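Local coordinates for protein outer membrane porin F (Pseudomonas aeruginosa, PDB 4RLC) that forms an eight-stranded beta-barrel in the outer membrane through its N-terminal domain and probably passes small solutes as a porin, at residues A105-N111 against Q123-N129; L60-Y65 against G81-S85; G17-I23 against I48-D54. All coordinates share one frame; numbering follows the deposited sequence.

In the fold
All three interactions pair antiparallel strands of one eight-stranded barrel, and interaction 3 adds the turn before the first strand. Along the chain interaction 3 comes first, then interaction 2, then interaction 1. The centres of interactions 1 and 2 are about 9 Å apart. They meet where strands 80-91 and 98-115 are neighbours, through Asn111 O with Asn82 N and His109 N with Thr84 O. Interaction 3 lies about 20 Å from interaction 2, centre to centre, and about 23 Å from interaction 1. It reaches interaction 2 through Leu60 O and Ile48 N, between strands 42-51 and 56-66. Such backbone bonds tie neighbouring strands into one continuous wall, with detergent along its outside.

Interaction 1 of 3, residues A105-N111 against Q123-N129; sequences AGLAHQN and QQMTMAN. With C8E ((hydroxyethyloxy)tri(ethyloxy)octane), chain D.
Gln110 N donates to Met125 O at 2.8 Å, with an N-H...O angle of 171°. It belongs to an antiparallel beta hairpin, strands 98-115 and 120-137 of the barrel wall. Gly106 with Asn129, Ala108 with Met127 and Gln110 with Met125 are the hydrogen-bonded pairs. Leu107, His109 and Asn111 sit on the detergent side with Gln124, Thr126 and Ala128. His109 holds CG anti to its backbone N (chi1 -178°), which lays the imidazole over the strand partner. Met125 N lies over one ring face. Thr126 OG1 and Gln124 OE1 are at the ring edge. The buried His109 ND1 has no polar partner in the model. NE2 gives a weak hydrogen bond to Asn111 OD1 (3.3 Å). The Asn111 and Gln124 side chains run alongside each other, pointing the same way, with amide planes 79° apart. The amide nitrogen of Asn111 is held by Asn82. On the inner side, the Asn129 amide comes against Ala108 CB, with Asn129 OD1 and ND2 each 3.7 Å from it. Asn129 ND2 is hydrogen-bonded to Asp87, while the buried OD1 has no partner in the model. Met127 bends at its last torsion and brings CE within 4.4 Å of Ala108 CB. Outside, the last modelled atom of the chain D detergent, C14, lies 3.2 Å from Thr126 OG1.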
loop_
_atom_site.group_PDB
_atom_site.type_symbol
_atom_site.label_atom_id
_atom_site.label_comp_id
_atom_site.label_asym_id
_atom_site.label_seq_id
_atom_site.Cartn_x
_atom_site.Cartn_y
_atom_site.Cartn_z
ATOM N N ALA A 105 0.953 -6.098 -7.103
ATOM C CA ALA A 105 2.402 -6.349 -7.089
ATOM C C ALA A 105 3.132 -5.069 -7.439
ATOM O O ALA A 105 2.620 -4.246 -8.147
ATOM C CB ALA A 105 2.779 -7.440 -8.101
ATOM N N GLY A 106 4.340 -4.915 -6.918
ATOM C CA GLY A 106 5.043 -3.647 -7.145
ATOM C C GLY A 106 6.432 -3.693 -6.554
ATOM O O GLY A 106 6.955 -4.742 -6.157
ATOM N N LEU A 107 7.069 -2.534 -6.568
ATOM C CA LEU A 107 8.378 -2.375 -6.052
ATOM C C LEU A 107 8.348 -1.229 -5.030
ATOM O O LEU A 107 7.597 -0.251 -5.185
ATOM C CB LEU A 107 9.285 -1.943 -7.188
ATOM C CG LEU A 107 9.624 -3.018 -8.231
ATOM C CD1 LEU A 107 10.455 -2.341 -9.329
ATOM C CD2 LEU A 107 10.364 -4.171 -7.600
ATOM N N ALA A 108 9.191 -1.359 -4.008
ATOM C CA ALA A 108 9.261 -0.413 -2.944
ATOM C C ALA A 108 10.682 -0.059 -2.609
ATOM O O ALA A 108 11.620 -0.826 -2.828
ATOM C CB ALA A 108 8.543 -0.924 -1.656
ATOM N N HIS A 109 10.855 1.135 -2.068
ATOM C CA HIS A 109 12.115 1.561 -1.569
ATOM C C HIS A 109 11.944 1.970 -0.115
ATOM O O HIS A 109 11.043 2.804 0.225
ATOM C CB HIS A 109 12.637 2.750 -2.432
ATOM C CG HIS A 109 13.973 3.252 -2.037
ATOM N ND1 HIS A 109 15.154 2.701 -2.494
ATOM C CD2 HIS A 109 14.329 4.247 -1.187
ATOM C CE1 HIS A 109 16.181 3.343 -1.952
ATOM N NE2 HIS A 109 15.702 4.291 -1.161
ATOM N N GLN A 110 12.761 1.385 0.763
ATOM C CA GLN A 110 12.651 1.606 2.183
ATOM C C GLN A 110 13.880 2.373 2.650
ATOM O O GLN A 110 15.022 2.099 2.196
ATOM C CB GLN A 110 12.552 0.199 2.850
ATOM C CG GLN A 110 12.371 0.176 4.342
ATOM C CD GLN A 110 12.409 -1.240 4.905
ATOM O OE1 GLN A 110 11.390 -1.801 5.300
ATOM N NE2 GLN A 110 13.546 -1.807 4.921
ATOM N N ASN A 111 13.681 3.370 3.503
ATOM C CA ASN A 111 14.790 4.106 4.106
ATOM C C ASN A 111 14.591 4.007 5.592
ATOM O O ASN A 111 13.542 4.444 6.105
ATOM C CB ASN A 111 14.783 5.596 3.775
ATOM C CG ASN A 111 14.998 5.904 2.351
ATOM O OD1 ASN A 111 16.084 5.716 1.811
ATOM N ND2 ASN A 111 13.991 6.428 1.722
ATOM N N GLN A 123 19.919 2.803 6.350
ATOM C CA GLN A 123 19.926 1.777 5.337
ATOM C C GLN A 123 18.848 2.106 4.346
ATOM O O GLN A 123 17.797 2.611 4.708
ATOM C CB GLN A 123 19.786 0.406 5.989
ATOM C CG GLN A 123 18.464 -0.315 5.929
ATOM C CD GLN A 123 18.648 -1.815 5.701
ATOM O OE1 GLN A 123 19.776 -2.324 5.717
ATOM N NE2 GLN A 123 17.539 -2.529 5.485
ATOM N N GLN A 124 19.132 1.866 3.084
ATOM C CA GLN A 124 18.168 2.058 2.031
ATOM C C GLN A 124 18.076 0.728 1.328
ATOM O O GLN A 124 19.125 0.146 1.017
ATOM C CB GLN A 124 18.716 3.018 1.025
ATOM C CG GLN A 124 18.705 4.452 1.450
ATOM C CD GLN A 124 19.231 5.358 0.378
ATOM O OE1 GLN A 124 19.080 5.084 -0.817
ATOM N NE2 GLN A 124 19.855 6.459 0.792
ATOM N N MET A 125 16.877 0.291 0.959
ATOM C CA MET A 125 16.754 -1.025 0.353
ATOM C C MET A 125 15.604 -1.025 -0.655
ATOM O O MET A 125 14.609 -0.340 -0.430
ATOM C CB MET A 125 16.496 -1.969 1.474
ATOM C CG MET A 125 16.340 -3.382 1.092
ATOM S SD MET A 125 15.938 -4.420 2.526
ATOM C CE MET A 125 16.479 -5.957 1.797
ATOM N N THR A 126 15.750 -1.764 -1.743
ATOM C CA THR A 126 14.640 -1.966 -2.708
ATOM C C THR A 126 14.028 -3.329 -2.465
ATOM O O THR A 126 14.765 -4.272 -2.269
ATOM C CB THR A 126 15.174 -1.860 -4.153
ATOM O OG1 THR A 126 15.693 -0.545 -4.339
ATOM C CG2 THR A 126 14.068 -2.147 -5.182
ATOM N N MET A 127 12.689 -3.458 -2.467
ATOM C CA MET A 127 12.045 -4.751 -2.176
ATOM C C MET A 127 10.894 -4.936 -3.181
ATOM O O MET A 127 10.473 -3.996 -3.845
ATOM C CB MET A 127 11.518 -4.728 -0.753
ATOM C CG MET A 127 12.608 -4.521 0.275
ATOM S SD MET A 127 11.841 -4.373 1.896
ATOM C CE MET A 127 10.441 -3.341 1.531
ATOM N N ALA A 128 10.477 -6.179 -3.357
ATOM C CA ALA A 128 9.344 -6.492 -4.197
ATOM C C ALA A 128 8.157 -6.635 -3.302
ATOM O O ALA A 128 8.293 -7.171 -2.174
ATOM C CB ALA A 128 9.573 -7.803 -4.922
ATOM N N ASN A 129 6.989 -6.272 -3.810
ATOM C CA ASN A 129 5.741 -6.319 -3.039
ATOM C C ASN A 129 4.762 -7.228 -3.683
ATOM O O ASN A 129 4.642 -7.194 -4.868
ATOM C CB ASN A 129 5.003 -4.965 -3.031
ATOM C CG ASN A 129 5.801 -3.878 -2.458
ATOM O OD1 ASN A 129 6.658 -4.117 -1.597
ATOM N ND2 ASN A 129 5.558 -2.652 -2.927
HETATM C C1 C8E D . 5.564 9.835 -10.554
HETATM C C2 C8E D . 6.688 8.892 -10.165
HETATM C C3 C8E D . 7.830 9.627 -9.466
HETATM C C4 C8E D . 7.712 9.569 -7.944
HETATM C C5 C8E D . 8.823 8.728 -7.305
HETATM C C6 C8E D . 8.611 7.223 -7.518
HETATM C C7 C8E D . 9.836 6.398 -7.124
HETATM C C8 C8E D . 9.561 5.455 -5.963
HETATM O O9 C8E D . 9.128 4.182 -6.432
HETATM C C10 C8E D . 9.484 3.062 -5.604
HETATM C C11 C8E D . 10.378 2.048 -6.314
HETATM O O12 C8E D . 11.746 2.302 -6.060
HETATM C C13 C8E D . 12.617 1.183 -6.202
HETATM C C14 C8E D . 14.078 1.622 -6.069
#

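Interaction 2 of 3, residues L60-Y65 against G81-S85; sequences LSYGEY and GNLTS. With C8E ((hydroxyethyloxy)tri(ethyloxy)octane), chain C; C8E ((hydroxyethyloxy)tri(ethyloxy)octane), chain D.
Strands 60-65 and 81-85 run antiparallel, with axes 4.5 Å apart at closest and 160° between their directions. Ser61 with Ser85 and Gly63 with Leu83 are hydrogen-bonded pairs, each with two backbone bonds. Tyr62 with Thr84 and Glu64 with Asn82 are non-hydrogen-bonded. Tyr65 N adds a bond to Gly81 O. Beyond it a water closes the end of the ladder, donating to Tyr65 O at 2.6 Å and accepting from Gly81 N at 2.9 Å.

On the outer side the Tyr62 ring leans across to the other strand. A chi1 of 178° turns it away from its own backbone N and toward strand 81-85. Asn82 CB is 3.2 Å from Tyr62 OH, and ring and amide planes are 37° apart. Asn82 OD1 accepts from Asn111 ND2. Thr84 OG1 sits at the ring edge, 3.5 Å from Tyr62 CD1. The phenol hydroxyl donates to Glu64 OE2 at 3.1 Å, on the lone pair facing away from the other carboxylate oxygen. Detergent lies against the same side: C1 of the chain C detergent is 3.5 Å from Tyr62 CD1, and its C4 is 3.6 Å from Leu60 CG. The chain D detergent touches Thr84 CG2 and Leu60 CD1.

Tyr65 and Leu83 face the barrel interior. The edge of the Tyr65 ring meets the backbone of Gly81 and Asn82. Its OH lies near both methyls of Leu83 and is hydrogen-bonded to Tyr30. Ser85 OG is held by Asp87. Strand 42-51 pairs with the other edge of 60-65, through Tyr62 with Gly46 and Glu64 with Tyr44. Strand 98-115 pairs with the far flank of 81-85, and Gln151 of strand 142-153 reaches Tyr65 and Leu83 from across the barrel.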
loop_
_atom_site.group_PDB
_atom_site.type_symbol
_atom_site.label_atom_id
_atom_site.label_comp_id
_atom_site.label_asym_id
_atom_site.label_seq_id
_atom_site.Cartn_x
_atom_site.Cartn_y
_atom_site.Cartn_z
ATOM N N LEU A 60 0.986 5.113 -6.414
ATOM C CA LEU A 60 2.167 5.572 -5.734
ATOM C C LEU A 60 1.787 5.825 -4.260
ATOM O O LEU A 60 0.829 6.557 -3.925
ATOM C CB LEU A 60 2.599 6.922 -6.424
ATOM C CG LEU A 60 3.793 7.611 -5.788
ATOM C CD1 LEU A 60 5.059 6.787 -5.953
ATOM C CD2 LEU A 60 3.968 9.023 -6.460
ATOM N N SER A 61 2.538 5.217 -3.358
ATOM C CA SER A 61 2.277 5.275 -1.929
ATOM C C SER A 61 3.469 5.761 -1.181
ATOM O O SER A 61 4.641 5.516 -1.561
ATOM C CB SER A 61 1.990 3.821 -1.408
ATOM O OG SER A 61 0.864 3.366 -2.023
ATOM N N TYR A 62 3.228 6.435 -0.062
ATOM C CA TYR A 62 4.271 6.802 0.846
ATOM C C TYR A 62 3.817 6.568 2.273
ATOM O O TYR A 62 2.739 6.976 2.621
ATOM C CB TYR A 62 4.638 8.286 0.710
ATOM C CG TYR A 62 5.702 8.717 1.698
ATOM C CD1 TYR A 62 7.027 8.334 1.519
ATOM C CD2 TYR A 62 5.396 9.500 2.823
ATOM C CE1 TYR A 62 8.018 8.715 2.411
ATOM C CE2 TYR A 62 6.370 9.833 3.735
ATOM C CZ TYR A 62 7.681 9.485 3.499
ATOM O OH TYR A 62 8.652 9.825 4.397
ATOM N N GLY A 63 4.684 6.029 3.101
ATOM C CA GLY A 63 4.344 5.726 4.485
ATOM C C GLY A 63 5.531 5.904 5.395
ATOM O O GLY A 63 6.700 5.828 4.931
ATOM N N GLU A 64 5.255 6.206 6.652
ATOM C CA GLU A 64 6.263 6.336 7.686
ATOM C C GLU A 64 6.067 5.256 8.750
ATOM O O GLU A 64 4.934 4.988 9.135
ATOM C CB GLU A 64 6.226 7.752 8.322
ATOM C CG GLU A 64 6.788 8.751 7.287
ATOM C CD GLU A 64 6.920 10.208 7.745
ATOM O OE1 GLU A 64 6.479 10.507 8.883
ATOM O OE2 GLU A 64 7.443 11.065 6.913
ATOM N N TYR A 65 7.191 4.735 9.248
ATOM C CA TYR A 65 7.177 3.708 10.289
ATOM C C TYR A 65 7.047 4.365 11.681
ATOM O O TYR A 65 7.721 5.365 11.953
ATOM C CB TYR A 65 8.437 2.870 10.196
ATOM C CG TYR A 65 8.516 1.972 9.026
ATOM C CD1 TYR A 65 7.770 0.809 8.962
ATOM C CD2 TYR A 65 9.370 2.250 7.970
ATOM C CE1 TYR A 65 7.840 -0.053 7.869
ATOM C CE2 TYR A 65 9.452 1.399 6.870
ATOM C CZ TYR A 65 8.692 0.233 6.824
ATOM O OH TYR A 65 8.743 -0.627 5.717
ATOM N N GLY A 81 11.727 5.666 9.843
ATOM C CA GLY A 81 11.945 5.524 8.433
ATOM C C GLY A 81 10.705 5.591 7.618
ATOM O O GLY A 81 9.621 5.978 8.103
ATOM N N ASN A 82 10.861 5.210 6.365
ATOM C CA ASN A 82 9.756 5.398 5.433
ATOM C C ASN A 82 9.843 4.410 4.306
ATOM O O ASN A 82 10.860 3.693 4.156
ATOM C CB ASN A 82 9.704 6.825 4.929
ATOM C CG ASN A 82 11.001 7.245 4.280
ATOM O OD1 ASN A 82 11.407 6.672 3.278
ATOM N ND2 ASN A 82 11.728 8.147 4.928
ATOM N N LEU A 83 8.734 4.304 3.614
ATOM C CA LEU A 83 8.591 3.373 2.512
ATOM C C LEU A 83 7.844 4.044 1.362
ATOM O O LEU A 83 6.700 4.525 1.570
ATOM C CB LEU A 83 7.840 2.138 3.005
ATOM C CG LEU A 83 7.651 0.966 2.042
ATOM C CD1 LEU A 83 8.955 0.230 2.005
ATOM C CD2 LEU A 83 6.582 -0.008 2.509
ATOM N N THR A 84 8.421 4.044 0.164
ATOM C CA THR A 84 7.771 4.595 -1.009
ATOM C C THR A 84 7.515 3.467 -1.962
ATOM O O THR A 84 8.445 2.704 -2.232
ATOM C CB THR A 84 8.674 5.604 -1.651
ATOM O OG1 THR A 84 9.128 6.539 -0.647
ATOM C CG2 THR A 84 7.959 6.255 -2.815
ATOM N N SER A 85 6.320 3.366 -2.534
ATOM C CA SER A 85 6.019 2.188 -3.312
ATOM C C SER A 85 5.240 2.519 -4.577
ATOM O O SER A 85 4.462 3.487 -4.605
ATOM C CB SER A 85 5.191 1.272 -2.417
ATOM O OG SER A 85 4.951 0.061 -3.022
HETATM C C1 C8E C . 7.704 10.482 -1.207
HETATM C C2 C8E C . 6.859 10.296 -2.444
HETATM C C3 C8E C . 5.398 10.730 -2.271
HETATM C C4 C8E C . 4.512 9.699 -2.951
HETATM C C5 C8E C . 3.022 10.015 -2.967
HETATM C C6 C8E C . 2.401 10.418 -1.652
HETATM C C7 C8E C . 0.888 10.300 -1.774
HETATM C C8 C8E C . 0.110 10.806 -0.564
HETATM O O9 C8E C . -1.195 11.225 -1.018
HETATM C C10 C8E C . -2.338 10.966 -0.182
HETATM C C11 C8E C . -2.602 12.085 0.829
HETATM O O12 C8E C . -3.895 11.964 1.472
HETATM C C13 C8E C . -3.958 11.055 2.575
HETATM C C14 C8E C . -3.323 11.650 3.828
HETATM O O15 C8E C . -2.509 10.666 4.473
HETATM C C16 C8E C . -2.124 10.972 5.809
HETATM C C17 C8E C . -2.153 9.679 6.581
HETATM O O18 C8E C . -1.187 9.695 7.612
HETATM C C1 C8E D . 5.564 9.835 -10.554
HETATM C C2 C8E D . 6.688 8.892 -10.165
HETATM C C3 C8E D . 7.830 9.627 -9.466
HETATM C C4 C8E D . 7.712 9.569 -7.944
HETATM C C5 C8E D . 8.823 8.728 -7.305
HETATM C C6 C8E D . 8.611 7.223 -7.518
HETATM C C7 C8E D . 9.836 6.398 -7.124
HETATM C C8 C8E D . 9.561 5.455 -5.963
HETATM O O9 C8E D . 9.128 4.182 -6.432
HETATM C C10 C8E D . 9.484 3.062 -5.604
HETATM C C11 C8E D . 10.378 2.048 -6.314
HETATM O O12 C8E D . 11.746 2.302 -6.060
HETATM C C13 C8E D . 12.617 1.183 -6.202
HETATM C C14 C8E D . 14.078 1.622 -6.069
HETATM O O HOH W 1 9.531 7.101 11.159
#

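Interaction 3 of 3, residues G17-I23 against I48-D54; sequences GQNSVEI and IGYFLTD. With C8E ((hydroxyethyloxy)tri(ethyloxy)octane), chain C.
A type II beta turn, Gly17 to Ser20, leads into the first barrel strand and packs on the end of strand 42-51. The site is near the chain termini, presumably at the periplasmic rim. Gly17 O accepts from both Ser20 N and Ser20 OG. Ser20 OG sits between its backbone N and carbonyl carbon (chi1 70°), from where it reaches back to a lone pair of Gly17 O at 2.7 Å. Gln18 N reaches the anti lone pair of Asp54 OD1 at 2.9 Å. Asn19 N donates to Phe51 O at 2.8 Å, and Phe51 N to Ser20 O. Tyr50 OH donates to Asn19 OD1 at 2.7 Å. The amide oxygen lies at the ring edge, the two planes 83° apart. Val21 CG2 also meets that edge, 3.9 Å from Tyr50 CD1. Inside the barrel Glu22 CD stands at the edge of the Phe51 ring, 3.5 Å from CE1. Lys135 forms a salt bridge to Glu22 OE1, Tyr137 and Asn174 hydrogen-bond OE2, and the like-charged Glu57 lies close to OE1. Strand 164-174 and Phe175 flank 21-23, through Phe173 with Ile23 and Phe175 with Val21. Strand 56-66 flanks 48-51, through Leu60 with Ile48 and Leu58 with Tyr50.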
loop_
_atom_site.group_PDB
_atom_site.type_symbol
_atom_site.label_atom_id
_atom_site.label_comp_id
_atom_site.label_asym_id
_atom_site.label_seq_id
_atom_site.Cartn_x
_atom_site.Cartn_y
_atom_site.Cartn_z
ATOM N N GLY A 17 -13.876 3.595 -12.562
ATOM C CA GLY A 17 -13.532 3.077 -13.852
ATOM C C GLY A 17 -12.323 3.784 -14.463
ATOM O O GLY A 17 -11.595 4.587 -13.819
ATOM N N GLN A 18 -12.072 3.453 -15.722
ATOM C CA GLN A 18 -10.933 3.976 -16.446
ATOM C C GLN A 18 -10.845 5.484 -16.361
ATOM O O GLN A 18 -11.847 6.154 -16.468
ATOM C CB GLN A 18 -10.997 3.557 -17.954
ATOM C CG GLN A 18 -9.822 4.022 -18.791
ATOM C CD GLN A 18 -9.822 3.422 -20.228
ATOM O OE1 GLN A 18 -10.861 3.170 -20.792
ATOM N NE2 GLN A 18 -8.657 3.274 -20.813
ATOM N N ASN A 19 -9.654 5.956 -16.102
ATOM C CA ASN A 19 -9.333 7.408 -15.995
ATOM C C ASN A 19 -9.726 8.028 -14.653
ATOM O O ASN A 19 -9.551 9.216 -14.442
ATOM C CB ASN A 19 -9.995 8.178 -17.155
ATOM C CG ASN A 19 -9.314 9.476 -17.452
ATOM O OD1 ASN A 19 -8.081 9.596 -17.368
ATOM N ND2 ASN A 19 -10.115 10.482 -17.768
ATOM N N SER A 20 -10.289 7.254 -13.732
ATOM C CA SER A 20 -10.577 7.802 -12.425
ATOM C C SER A 20 -9.312 7.822 -11.550
ATOM O O SER A 20 -8.323 7.129 -11.849
ATOM C CB SER A 20 -11.718 7.045 -11.735
ATOM O OG SER A 20 -11.309 5.738 -11.353
ATOM N N VAL A 21 -9.322 8.672 -10.530
ATOM C CA VAL A 21 -8.237 8.823 -9.570
ATOM C C VAL A 21 -8.709 8.514 -8.178
ATOM O O VAL A 21 -9.849 8.794 -7.843
ATOM C CB VAL A 21 -7.619 10.244 -9.611
ATOM C CG1 VAL A 21 -6.536 10.392 -8.554
ATOM C CG2 VAL A 21 -7.000 10.452 -10.967
ATOM N N GLU A 22 -7.838 7.939 -7.349
ATOM C CA GLU A 22 -8.132 7.633 -5.971
ATOM C C GLU A 22 -7.078 8.203 -5.071
ATOM O O GLU A 22 -5.871 8.153 -5.387
ATOM C CB GLU A 22 -8.221 6.083 -5.705
ATOM C CG GLU A 22 -9.522 5.573 -6.166
ATOM C CD GLU A 22 -9.768 4.070 -5.957
ATOM O OE1 GLU A 22 -8.883 3.307 -5.517
ATOM O OE2 GLU A 22 -10.895 3.736 -6.298
ATOM N N ILE A 23 -7.510 8.829 -3.990
ATOM C CA ILE A 23 -6.643 9.223 -2.921
ATOM C C ILE A 23 -7.009 8.406 -1.698
ATOM O O ILE A 23 -8.180 8.250 -1.394
ATOM C CB ILE A 23 -6.906 10.676 -2.527
ATOM C CG1 ILE A 23 -6.858 11.516 -3.783
ATOM C CG2 ILE A 23 -5.914 11.129 -1.487
ATOM C CD1 ILE A 23 -5.534 11.624 -4.293
ATOM N N ILE A 48 -1.812 7.801 -3.920
ATOM C CA ILE A 48 -2.540 8.287 -5.067
ATOM C C ILE A 48 -2.526 7.252 -6.135
ATOM O O ILE A 48 -1.481 6.746 -6.478
ATOM C CB ILE A 48 -1.947 9.603 -5.657
ATOM C CG1 ILE A 48 -1.744 10.594 -4.598
ATOM C CG2 ILE A 48 -2.819 10.030 -6.806
ATOM C CD1 ILE A 48 -2.901 11.279 -4.052
ATOM N N GLY A 49 -3.677 7.005 -6.739
ATOM C CA GLY A 49 -3.762 5.951 -7.751
ATOM C C GLY A 49 -4.570 6.418 -8.971
ATOM O O GLY A 49 -5.464 7.310 -8.840
ATOM N N TYR A 50 -4.235 5.860 -10.117
ATOM C CA TYR A 50 -4.883 6.134 -11.357
ATOM C C TYR A 50 -5.337 4.851 -12.051
ATOM O O TYR A 50 -4.575 3.933 -12.198
ATOM C CB TYR A 50 -3.894 6.924 -12.293
ATOM C CG TYR A 50 -4.482 7.218 -13.627
ATOM C CD1 TYR A 50 -5.412 8.274 -13.804
ATOM C CD2 TYR A 50 -4.167 6.430 -14.711
ATOM C CE1 TYR A 50 -6.010 8.503 -15.030
ATOM C CE2 TYR A 50 -4.718 6.657 -15.943
ATOM C CZ TYR A 50 -5.607 7.688 -16.128
ATOM O OH TYR A 50 -6.119 7.783 -17.414
ATOM N N PHE A 51 -6.597 4.850 -12.507
ATOM C CA PHE A 51 -7.148 3.712 -13.223
ATOM C C PHE A 51 -6.816 3.696 -14.708
ATOM O O PHE A 51 -7.408 4.459 -15.518
ATOM C CB PHE A 51 -8.633 3.604 -12.979
ATOM C CG PHE A 51 -8.959 2.898 -11.681
ATOM C CD1 PHE A 51 -8.902 3.568 -10.445
ATOM C CD2 PHE A 51 -9.236 1.578 -11.673
ATOM C CE1 PHE A 51 -9.180 2.932 -9.254
ATOM C CE2 PHE A 51 -9.494 0.925 -10.480
ATOM C CZ PHE A 51 -9.467 1.606 -9.282
ATOM N N LEU A 52 -5.860 2.830 -15.049
ATOM C CA LEU A 52 -5.449 2.654 -16.480
ATOM C C LEU A 52 -6.586 2.031 -17.258
ATOM O O LEU A 52 -6.811 2.432 -18.417
ATOM C CB LEU A 52 -4.247 1.835 -16.585
ATOM C CG LEU A 52 -2.970 2.316 -15.968
ATOM C CD1 LEU A 52 -1.918 1.251 -16.248
ATOM C CD2 LEU A 52 -2.522 3.624 -16.607
ATOM N N THR A 53 -7.347 1.100 -16.641
ATOM C CA THR A 53 -8.528 0.569 -17.220
ATOM C C THR A 53 -9.627 0.537 -16.131
ATOM O O THR A 53 -9.421 1.062 -15.023
ATOM C CB THR A 53 -8.282 -0.894 -17.718
ATOM O OG1 THR A 53 -8.150 -1.781 -16.562
ATOM C CG2 THR A 53 -7.057 -1.011 -18.605
ATOM N N ASP A 54 -10.765 -0.112 -16.403
ATOM C CA ASP A 54 -11.779 -0.280 -15.331
ATOM C C ASP A 54 -11.263 -1.136 -14.171
ATOM O O ASP A 54 -11.812 -1.036 -13.066
ATOM C CB ASP A 54 -13.068 -0.904 -15.837
ATOM C CG ASP A 54 -13.940 0.044 -16.670
ATOM O OD1 ASP A 54 -13.687 1.276 -16.787
ATOM O OD2 ASP A 54 -14.935 -0.503 -17.214
HETATM C C1 C8E C . 7.704 10.482 -1.207
HETATM C C2 C8E C . 6.859 10.296 -2.444
HETATM C C3 C8E C . 5.398 10.730 -2.271
HETATM C C4 C8E C . 4.512 9.699 -2.951
HETATM C C5 C8E C . 3.022 10.015 -2.967
HETATM C C6 C8E C . 2.401 10.418 -1.652
HETATM C C7 C8E C . 0.888 10.300 -1.774
HETATM C C8 C8E C . 0.110 10.806 -0.564
HETATM O O9 C8E C . -1.195 11.225 -1.018
HETATM C C10 C8E C . -2.338 10.966 -0.182
HETATM C C11 C8E C . -2.602 12.085 0.829
HETATM O O12 C8E C . -3.895 11.964 1.472
HETATM C C13 C8E C . -3.958 11.055 2.575
HETATM C C14 C8E C . -3.323 11.650 3.828
HETATM O O15 C8E C . -2.509 10.666 4.473
HETATM C C16 C8E C . -2.124 10.972 5.809
HETATM C C17 C8E C . -2.153 9.679 6.581
HETATM O O18 C8E C . -1.187 9.695 7.612
#